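Local coordinates for protein catechol 2,3-dioxygenase (Rhodococcus sp., PDB 2WL9) that probably cleaves the aromatic ring of catechols by extradiol, iron-dependent dioxygenation, as part of the breakdown of aromatic hydrocarbons, at residues 108-111 / 112-116; 156-159 / 160-164; 254-257 / 258-262. All coordinates share one frame; numbering follows the deposited sequence.

How the interactions relate
Interactions 1 and 3 solve one problem in the same way, each closing a beta hairpin with a type I turn, while interaction 2 is the capped start of a helix. Interactions 1 and 2 belong to different halves of the sequence yet touch: Tyr164 OH reaches Asp110 OD2 at 2.6 Å, a probable hydrogen bond, and Pro111 CD packs 3.6 Å from Phe163 CG. Interaction 3 stands apart, its nearest atoms about 11 Å from interaction 1 and about 14 Å from interaction 2. Yet it is the contact joined to the metal site along the chain: the iron ligands Tyr253 and Glu263 flank 254-262 in sequence, and the Leu261 side chain is about 9 Å from the iron.

Interaction 1: residues 108-111 / 112-116; sequences LHDP and GGNPT
The imidazole of His109 lies obliquely across the ring of Pro115, NE2 coming within 3.8 Å of Pro115 CG, on one face of a beta hairpin. Strands 104-109 and 115-120 form this hairpin, the last pair of a beta-alpha-beta-beta-beta module of the vicinal oxygen chelate fold, and a type I turn from Asp110 to Gly113 followed by a G1 beta bulge reverses the chain. Gly113 holds the positive phi (84°) that the bulge requires, and its carbonyl O meets the edge of the His109 ring at CD2. On the other face, Leu108 sends CD2 to within 3.5 Å of Thr116 O, while the two backbones pair through both Leu108 N to Thr116 O and Thr116 N to Leu108 O.

Asp110 organises the turn from inside. With CG lodged between its backbone N and carbonyl carbon (chi1 81°), the carboxylate folds back over the turn, and OD1 accepts from Asn114 N at 2.9 Å, approached from above the carboxylate plane. OD2 is hydrogen-bonded to the hydroxyl of Tyr164 on helix 157-167, the same helix that covers Pro111 through Glu159 and Phe163. At the closing end of the turn, Asn114 O is gripped twice from opposite faces of its carbonyl plane: by Asp110 N at 3.0 Å, and by Thr116 OG1, which donates across 2.8 Å.

Interaction 2: residues 156-159 / 160-164; sequences DVEE and ATRFY
From Val157 onward the backbone winds as a regular alpha helix, with Ala160 N, Thr161 N, Arg162 N and Phe163 N each bonding to the carbonyl four residues earlier, the first of these being Asp156 O. Asp156 precedes the first turn as its N-cap: OD1 accepts a hydrogen bond from Glu159 N at 3.0 Å, nearly straight (173°) and met from above the carboxylate plane, and so occupies an amide that has no helical carbonyl before it. One turn on, Thr161 supplements the main chain. Its OG1, anti to the carbonyl carbon, donates back to Val157 O at 2.8 Å, which thus accepts from both the amide and the hydroxyl of one residue.

Helix 157-167 follows strand 149-152 and is the helix of a beta-alpha-beta-beta-beta module of the vicinal oxygen chelate fold, where Ala160 and Thr161 lie against Phe201 of the sheet. On its outward side Glu158 and Arg162, four residues apart, form a salt bridge, OE1 to NH2 at 3.2 Å. The arginine chain runs extended from CG to NE and brings its guanidinium back over the first turn, with Glu158 CG over one of its faces and the carboxylate plane turned only 29° from its own. Glu159 comes at the guanidinium edge instead, its CG 3.9 Å from NH1. Further along, Phe163 sets CD2 over the centre of the Tyr164 ring, 3.5 Å above its plane.

Interaction 3: residues 254-257 / 258-262; sequences CANP and SGWLW
Asn256 lays its amide nitrogen over the indole of Trp260, ND2 standing 3.2 Å above the plane and over the centre of the ring. Both residues adopt the same first torsion, CG lying between the backbone N and the carbonyl carbon (chi1 63° for Asn256, 53° for Trp260), and this brings the amide edge-on to the indole face, its N-H side leading. The amide also confronts Trp262, whose ring plane is nearly perpendicular to it, with ND2 3.2 Å from Trp262 CD1. Asn256 CB lies over one face of the Trp262 ring while ND2 covers Trp260, which puts the side chain against both indoles; Trp260 CZ3 meets the edge of the Trp262 ring.

The frame is a beta hairpin of strands 250-255 and 261-266, flanked in sequence by the iron ligands Tyr253 and Glu263 and closed by a type I turn from Asn256 to Gly259 and a G1 beta bulge. Gly259 N bonds to Asn256 O, and Asn256 N to Trp260 O at 2.8 Å. Beyond the turn Cys254 and Trp262 pair in both directions, while Leu261 brings CD2 within 3.4 Å of Cys254 O. Ser258 OG is hydrogen-bonded to Asp60 OD1 and Trp20 NE1, away from the hairpin.

Asn256 OD1 adds an Asx turn, accepting from Ser258 N at 2.9 Å, and has a weak second bond from Trp260 N. One good and one weak bond to OD1, with ND2 above an aromatic face in a manner consistent with an N-H...pi interaction, would limit the rotation of the buried amide.

Interaction 1: residues 108-111 / 112-116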
ATOM      1  N   LEU C 108      21.506 -38.723 -12.516  1.00 18.21           N
ATOM      2  CA  LEU C 108      20.733 -39.698 -13.286  1.00 18.56           C
ATOM      3  C   LEU C 108      20.559 -39.234 -14.735  1.00 18.57           C
ATOM      4  O   LEU C 108      21.271 -38.332 -15.196  1.00 17.95           O
ATOM      5  CB  LEU C 108      19.372 -39.952 -12.610  1.00 18.58           C
ATOM      6  CG  LEU C 108      18.388 -38.788 -12.446  1.00 18.43           C
ATOM      7  CD1 LEU C 108      16.957 -39.314 -12.352  1.00 19.70           C
ATOM      8  CD2 LEU C 108      18.721 -37.888 -11.246  1.00 18.30           C
ATOM      9  N   HIS C 109      19.620 -39.848 -15.455  1.00 18.86           N
ATOM     10  CA  HIS C 109      19.278 -39.414 -16.808  1.00 19.03           C
ATOM     11  C   HIS C 109      17.774 -39.333 -16.995  1.00 18.91           C
ATOM     12  O   HIS C 109      17.030 -40.143 -16.448  1.00 19.38           O
ATOM     13  CB  HIS C 109      19.864 -40.363 -17.852  1.00 19.74           C
ATOM     14  CG  HIS C 109      21.354 -40.332 -17.921  1.00 20.59           C
ATOM     15  ND1 HIS C 109      22.152 -40.977 -17.003  1.00 21.71           N
ATOM     16  CD2 HIS C 109      22.194 -39.720 -18.786  1.00 21.89           C
ATOM     17  CE1 HIS C 109      23.421 -40.770 -17.304  1.00 22.24           C
ATOM     18  NE2 HIS C 109      23.473 -40.010 -18.382  1.00 22.78           N
ATOM     19  N   ASP C 110      17.322 -38.368 -17.785  1.00 18.97           N
ATOM     20  CA  ASP C 110      15.904 -38.312 -18.123  1.00 19.35           C
ATOM     21  C   ASP C 110      15.608 -39.363 -19.204  1.00 19.68           C
ATOM     22  O   ASP C 110      16.532 -40.059 -19.641  1.00 20.18           O
ATOM     23  CB  ASP C 110      15.461 -36.876 -18.482  1.00 18.88           C
ATOM     24  CG  ASP C 110      15.784 -36.469 -19.916  1.00 19.57           C
ATOM     25  OD1 ASP C 110      16.346 -37.263 -20.701  1.00 19.64           O
ATOM     26  OD2 ASP C 110      15.458 -35.310 -20.251  1.00 21.38           O
ATOM     27  N   PRO C 111      14.334 -39.509 -19.622  1.00 19.99           N
ATOM     28  CA  PRO C 111      14.036 -40.573 -20.591  1.00 20.35           C
ATOM     29  C   PRO C 111      14.649 -40.346 -21.970  1.00 20.76           C
ATOM     30  O   PRO C 111      14.902 -41.313 -22.690  1.00 20.92           O
ATOM     31  CB  PRO C 111      12.508 -40.558 -20.671  1.00 20.23           C
ATOM     32  CG  PRO C 111      12.076 -39.993 -19.358  1.00 20.45           C
ATOM     33  CD  PRO C 111      13.098 -38.935 -19.060  1.00 19.44           C
ATOM     34  N   GLY C 112      14.899 -39.085 -22.319  1.00 20.48           N
ATOM     35  CA  GLY C 112      15.562 -38.735 -23.573  1.00 20.85           C
ATOM     36  C   GLY C 112      17.064 -38.967 -23.545  1.00 21.13           C
ATOM     37  O   GLY C 112      17.747 -38.738 -24.542  1.00 21.44           O
ATOM     38  N   GLY C 113      17.569 -39.419 -22.397  1.00 20.90           N
ATOM     39  CA  GLY C 113      18.992 -39.678 -22.204  1.00 20.65           C
ATOM     40  C   GLY C 113      19.811 -38.454 -21.830  1.00 20.30           C
ATOM     41  O   GLY C 113      21.041 -38.503 -21.853  1.00 19.89           O
ATOM     42  N   ASN C 114      19.136 -37.356 -21.481  1.00 19.51           N
ATOM     43  CA  ASN C 114      19.823 -36.135 -21.052  1.00 19.58           C
ATOM     44  C   ASN C 114      20.316 -36.251 -19.604  1.00 19.16           C
ATOM     45  O   ASN C 114      19.514 -36.501 -18.698  1.00 19.64           O
ATOM     46  CB  ASN C 114      18.914 -34.913 -21.218  1.00 18.84           C
ATOM     47  CG  ASN C 114      18.337 -34.795 -22.616  1.00 19.61           C
ATOM     48  OD1 ASN C 114      17.118 -34.852 -22.805  1.00 20.79           O
ATOM     49  ND2 ASN C 114      19.205 -34.638 -23.605  1.00 19.26           N
ATOM     50  N   PRO C 115      21.637 -36.098 -19.378  1.00 18.84           N
ATOM     51  CA  PRO C 115      22.125 -36.180 -18.002  1.00 18.52           C
ATOM     52  C   PRO C 115      21.455 -35.147 -17.107  1.00 17.54           C
ATOM     53  O   PRO C 115      21.471 -33.949 -17.400  1.00 16.99           O
ATOM     54  CB  PRO C 115      23.622 -35.891 -18.137  1.00 18.48           C
ATOM     55  CG  PRO C 115      23.948 -36.362 -19.511  1.00 19.91           C
ATOM     56  CD  PRO C 115      22.750 -35.938 -20.331  1.00 19.30           C
ATOM     57  N   THR C 116      20.880 -35.633 -16.016  1.00 17.10           N
ATOM     58  CA  THR C 116      20.036 -34.830 -15.153  1.00 16.77           C
ATOM     59  C   THR C 116      20.564 -34.901 -13.729  1.00 16.64           C
ATOM     60  O   THR C 116      20.829 -35.983 -13.221  1.00 16.68           O
ATOM     61  CB  THR C 116      18.592 -35.345 -15.224  1.00 16.74           C
ATOM     62  OG1 THR C 116      18.129 -35.237 -16.575  1.00 17.34           O
ATOM     63  CG2 THR C 116      17.668 -34.554 -14.296  1.00 16.90           C
TER

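Interaction 2: residues 156-159 / 160-164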
ATOM      1  N   ASP C 156      10.636 -39.635 -26.421  1.00 26.47           N
ATOM      2  CA  ASP C 156       9.354 -40.065 -25.880  1.00 26.52           C
ATOM      3  C   ASP C 156       8.790 -38.940 -25.024  1.00 26.19           C
ATOM      4  O   ASP C 156       9.149 -38.805 -23.847  1.00 25.63           O
ATOM      5  CB  ASP C 156       9.524 -41.337 -25.045  1.00 26.86           C
ATOM      6  CG  ASP C 156       8.199 -41.986 -24.672  1.00 27.43           C
ATOM      7  OD1 ASP C 156       7.195 -41.271 -24.453  1.00 26.96           O
ATOM      8  OD2 ASP C 156       8.164 -43.231 -24.589  1.00 28.45           O
ATOM      9  N   VAL C 157       7.911 -38.144 -25.624  1.00 26.02           N
ATOM     10  CA  VAL C 157       7.276 -37.009 -24.943  1.00 26.20           C
ATOM     11  C   VAL C 157       6.516 -37.413 -23.682  1.00 26.21           C
ATOM     12  O   VAL C 157       6.665 -36.775 -22.641  1.00 26.24           O
ATOM     13  CB  VAL C 157       6.347 -36.213 -25.898  1.00 26.18           C
ATOM     14  CG1 VAL C 157       5.676 -35.054 -25.169  1.00 26.01           C
ATOM     15  CG2 VAL C 157       7.133 -35.687 -27.081  1.00 26.56           C
ATOM     16  N   GLU C 158       5.709 -38.471 -23.767  1.00 26.71           N
ATOM     17  CA  GLU C 158       4.914 -38.900 -22.617  1.00 26.99           C
ATOM     18  C   GLU C 158       5.762 -39.387 -21.433  1.00 26.54           C
ATOM     19  O   GLU C 158       5.484 -39.025 -20.286  1.00 25.86           O
ATOM     20  CB  GLU C 158       3.865 -39.949 -23.006  1.00 27.89           C
ATOM     21  CG  GLU C 158       2.622 -39.877 -22.127  1.00 30.18           C
ATOM     22  CD  GLU C 158       1.443 -40.674 -22.659  1.00 34.24           C
ATOM     23  OE1 GLU C 158       1.640 -41.588 -23.494  1.00 36.45           O
ATOM     24  OE2 GLU C 158       0.306 -40.389 -22.221  1.00 35.56           O
ATOM     25  N   GLU C 159       6.791 -40.192 -21.712  1.00 26.04           N
ATOM     26  CA  GLU C 159       7.703 -40.661 -20.663  1.00 25.89           C
ATOM     27  C   GLU C 159       8.431 -39.490 -20.007  1.00 24.70           C
ATOM     28  O   GLU C 159       8.558 -39.444 -18.785  1.00 24.11           O
ATOM     29  CB  GLU C 159       8.718 -41.675 -21.204  1.00 26.54           C
ATOM     30  CG  GLU C 159       8.270 -43.124 -21.078  1.00 28.77           C
ATOM     31  CD  GLU C 159       9.244 -44.109 -21.704  1.00 31.80           C
ATOM     32  OE1 GLU C 159      10.406 -43.732 -21.985  1.00 33.26           O
ATOM     33  OE2 GLU C 159       8.837 -45.270 -21.920  1.00 33.71           O
ATOM     34  N   ALA C 160       8.899 -38.559 -20.834  1.00 24.01           N
ATOM     35  CA  ALA C 160       9.512 -37.318 -20.366  1.00 23.50           C
ATOM     36  C   ALA C 160       8.566 -36.525 -19.455  1.00 23.09           C
ATOM     37  O   ALA C 160       8.979 -36.026 -18.407  1.00 22.29           O
ATOM     38  CB  ALA C 160       9.948 -36.469 -21.550  1.00 23.48           C
ATOM     39  N   THR C 161       7.298 -36.420 -19.844  1.00 23.23           N
ATOM     40  CA  THR C 161       6.334 -35.695 -19.014  1.00 23.27           C
ATOM     41  C   THR C 161       6.159 -36.373 -17.656  1.00 23.61           C
ATOM     42  O   THR C 161       6.218 -35.702 -16.625  1.00 23.50           O
ATOM     43  CB  THR C 161       4.972 -35.480 -19.716  1.00 23.38           C
ATOM     44  OG1 THR C 161       5.189 -34.952 -21.026  1.00 22.41           O
ATOM     45  CG2 THR C 161       4.129 -34.487 -18.935  1.00 23.28           C
ATOM     46  N   ARG C 162       5.980 -37.695 -17.656  1.00 24.06           N
ATOM     47  CA  ARG C 162       5.842 -38.466 -16.413  1.00 24.43           C
ATOM     48  C   ARG C 162       7.068 -38.337 -15.504  1.00 23.46           C
ATOM     49  O   ARG C 162       6.933 -38.162 -14.289  1.00 23.24           O
ATOM     50  CB  ARG C 162       5.576 -39.949 -16.701  1.00 25.13           C
ATOM     51  CG  ARG C 162       4.276 -40.237 -17.432  1.00 27.91           C
ATOM     52  CD  ARG C 162       4.045 -41.733 -17.551  1.00 32.01           C
ATOM     53  NE  ARG C 162       3.034 -42.047 -18.560  1.00 35.70           N
ATOM     54  CZ  ARG C 162       3.298 -42.529 -19.773  1.00 36.85           C
ATOM     55  NH1 ARG C 162       4.548 -42.773 -20.151  1.00 37.22           N
ATOM     56  NH2 ARG C 162       2.302 -42.780 -20.612  1.00 38.73           N
ATOM     57  N   PHE C 163       8.256 -38.427 -16.103  1.00 22.79           N
ATOM     58  CA  PHE C 163       9.514 -38.267 -15.374  1.00 21.76           C
ATOM     59  C   PHE C 163       9.576 -36.911 -14.674  1.00 21.11           C
ATOM     60  O   PHE C 163       9.788 -36.834 -13.464  1.00 21.18           O
ATOM     61  CB  PHE C 163      10.705 -38.445 -16.326  1.00 21.61           C
ATOM     62  CG  PHE C 163      12.040 -38.098 -15.714  1.00 20.67           C
ATOM     63  CD1 PHE C 163      12.673 -38.984 -14.848  1.00 20.22           C
ATOM     64  CD2 PHE C 163      12.670 -36.894 -16.023  1.00 19.45           C
ATOM     65  CE1 PHE C 163      13.906 -38.674 -14.286  1.00 18.93           C
ATOM     66  CE2 PHE C 163      13.908 -36.568 -15.463  1.00 19.29           C
ATOM     67  CZ  PHE C 163      14.529 -37.465 -14.592  1.00 18.54           C
ATOM     68  N   TYR C 164       9.384 -35.844 -15.435  1.00 20.47           N
ATOM     69  CA  TYR C 164       9.467 -34.505 -14.873  1.00 19.97           C
ATOM     70  C   TYR C 164       8.357 -34.184 -13.868  1.00 19.71           C
ATOM     71  O   TYR C 164       8.586 -33.413 -12.946  1.00 19.81           O
ATOM     72  CB  TYR C 164       9.614 -33.447 -15.967  1.00 19.23           C
ATOM     73  CG  TYR C 164      10.987 -33.496 -16.596  1.00 19.57           C
ATOM     74  CD1 TYR C 164      12.115 -33.075 -15.885  1.00 19.24           C
ATOM     75  CD2 TYR C 164      11.164 -33.986 -17.887  1.00 18.97           C
ATOM     76  CE1 TYR C 164      13.381 -33.136 -16.446  1.00 20.14           C
ATOM     77  CE2 TYR C 164      12.429 -34.053 -18.463  1.00 19.95           C
ATOM     78  CZ  TYR C 164      13.529 -33.626 -17.737  1.00 20.23           C
ATOM     79  OH  TYR C 164      14.779 -33.676 -18.298  1.00 20.69           O
TER

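Interaction 3: residues 254-257 / 258-262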
ATOM      1  N   CYS C 254      18.903 -16.262 -31.198  1.00 20.34           N
ATOM      2  CA  CYS C 254      20.142 -16.082 -31.956  1.00 20.91           C
ATOM      3  C   CYS C 254      21.140 -17.216 -31.719  1.00 20.81           C
ATOM      4  O   CYS C 254      21.072 -17.904 -30.701  1.00 20.55           O
ATOM      5  CB  CYS C 254      20.787 -14.726 -31.639  1.00 20.42           C
ATOM      6  SG  CYS C 254      21.457 -14.526 -29.958  1.00 21.88           S
ATOM      7  N   ALA C 255      22.063 -17.394 -32.664  1.00 21.11           N
ATOM      8  CA  ALA C 255      23.086 -18.446 -32.585  1.00 21.34           C
ATOM      9  C   ALA C 255      24.121 -18.183 -31.500  1.00 20.93           C
ATOM     10  O   ALA C 255      24.503 -17.042 -31.257  1.00 21.30           O
ATOM     11  CB  ALA C 255      23.786 -18.611 -33.931  1.00 21.64           C
ATOM     12  N   ASN C 256      24.579 -19.251 -30.857  1.00 20.64           N
ATOM     13  CA  ASN C 256      25.721 -19.163 -29.947  1.00 20.44           C
ATOM     14  C   ASN C 256      26.977 -19.832 -30.555  1.00 20.81           C
ATOM     15  O   ASN C 256      26.902 -20.389 -31.652  1.00 21.40           O
ATOM     16  CB  ASN C 256      25.358 -19.688 -28.543  1.00 19.77           C
ATOM     17  CG  ASN C 256      24.988 -21.162 -28.524  1.00 19.75           C
ATOM     18  OD1 ASN C 256      25.638 -22.004 -29.147  1.00 19.92           O
ATOM     19  ND2 ASN C 256      23.947 -21.484 -27.772  1.00 20.54           N
ATOM     20  N   PRO C 257      28.135 -19.751 -29.875  1.00 20.87           N
ATOM     21  CA  PRO C 257      29.361 -20.324 -30.448  1.00 21.35           C
ATOM     22  C   PRO C 257      29.342 -21.838 -30.635  1.00 21.21           C
ATOM     23  O   PRO C 257      30.218 -22.367 -31.317  1.00 22.26           O
ATOM     24  CB  PRO C 257      30.441 -19.934 -29.436  1.00 21.24           C
ATOM     25  CG  PRO C 257      29.887 -18.770 -28.718  1.00 21.13           C
ATOM     26  CD  PRO C 257      28.418 -19.024 -28.629  1.00 20.71           C
ATOM     27  N   SER C 258      28.363 -22.526 -30.046  1.00 20.62           N
ATOM     28  CA  SER C 258      28.267 -23.983 -30.169  1.00 20.57           C
ATOM     29  C   SER C 258      27.273 -24.440 -31.244  1.00 20.61           C
ATOM     30  O   SER C 258      27.065 -25.635 -31.430  1.00 20.75           O
ATOM     31  CB  SER C 258      27.941 -24.626 -28.820  1.00 20.23           C
ATOM     32  OG  SER C 258      29.056 -24.553 -27.941  1.00 19.59           O
ATOM     33  N   GLY C 259      26.668 -23.486 -31.943  1.00 20.60           N
ATOM     34  CA  GLY C 259      25.785 -23.794 -33.059  1.00 20.95           C
ATOM     35  C   GLY C 259      24.338 -24.044 -32.679  1.00 21.03           C
ATOM     36  O   GLY C 259      23.536 -24.417 -33.532  1.00 21.11           O
ATOM     37  N   TRP C 260      24.008 -23.864 -31.399  1.00 20.91           N
ATOM     38  CA  TRP C 260      22.605 -23.867 -30.965  1.00 20.38           C
ATOM     39  C   TRP C 260      22.179 -22.458 -30.540  1.00 20.10           C
ATOM     40  O   TRP C 260      22.922 -21.499 -30.771  1.00 20.29           O
ATOM     41  CB  TRP C 260      22.308 -24.951 -29.903  1.00 20.30           C
ATOM     42  CG  TRP C 260      23.195 -24.975 -28.683  1.00 20.02           C
ATOM     43  CD1 TRP C 260      24.454 -25.499 -28.589  1.00 20.12           C
ATOM     44  CD2 TRP C 260      22.858 -24.514 -27.368  1.00 19.33           C
ATOM     45  NE1 TRP C 260      24.936 -25.357 -27.309  1.00 18.91           N
ATOM     46  CE2 TRP C 260      23.975 -24.758 -26.539  1.00 19.45           C
ATOM     47  CE3 TRP C 260      21.725 -23.902 -26.813  1.00 19.42           C
ATOM     48  CZ2 TRP C 260      23.993 -24.411 -25.178  1.00 18.59           C
ATOM     49  CZ3 TRP C 260      21.746 -23.558 -25.463  1.00 18.97           C
ATOM     50  CH2 TRP C 260      22.872 -23.814 -24.664  1.00 18.22           C
ATOM     51  N   LEU C 261      20.997 -22.330 -29.939  1.00 19.58           N
ATOM     52  CA  LEU C 261      20.379 -21.014 -29.756  1.00 19.39           C
ATOM     53  C   LEU C 261      20.297 -20.508 -28.324  1.00 19.13           C
ATOM     54  O   LEU C 261      19.997 -21.260 -27.405  1.00 19.09           O
ATOM     55  CB  LEU C 261      18.968 -21.000 -30.351  1.00 19.32           C
ATOM     56  CG  LEU C 261      18.807 -21.282 -31.844  1.00 19.56           C
ATOM     57  CD1 LEU C 261      17.333 -21.343 -32.166  1.00 19.94           C
ATOM     58  CD2 LEU C 261      19.474 -20.198 -32.651  1.00 20.71           C
ATOM     59  N   TRP C 262      20.559 -19.215 -28.156  1.00 19.03           N
ATOM     60  CA  TRP C 262      20.186 -18.510 -26.934  1.00 18.76           C
ATOM     61  C   TRP C 262      19.061 -17.526 -27.239  1.00 18.73           C
ATOM     62  O   TRP C 262      19.025 -16.924 -28.315  1.00 18.74           O
ATOM     63  CB  TRP C 262      21.387 -17.787 -26.325  1.00 18.60           C
ATOM     64  CG  TRP C 262      22.239 -18.659 -25.457  1.00 18.05           C
ATOM     65  CD1 TRP C 262      22.306 -20.026 -25.475  1.00 18.72           C
ATOM     66  CD2 TRP C 262      23.177 -18.225 -24.462  1.00 17.27           C
ATOM     67  NE1 TRP C 262      23.210 -20.469 -24.540  1.00 17.64           N
ATOM     68  CE2 TRP C 262      23.764 -19.384 -23.909  1.00 17.00           C
ATOM     69  CE3 TRP C 262      23.576 -16.966 -23.983  1.00 18.27           C
ATOM     70  CZ2 TRP C 262      24.730 -19.329 -22.897  1.00 17.60           C
ATOM     71  CZ3 TRP C 262      24.547 -16.911 -22.974  1.00 17.65           C
ATOM     72  CH2 TRP C 262      25.105 -18.087 -22.441  1.00 16.95           C
TER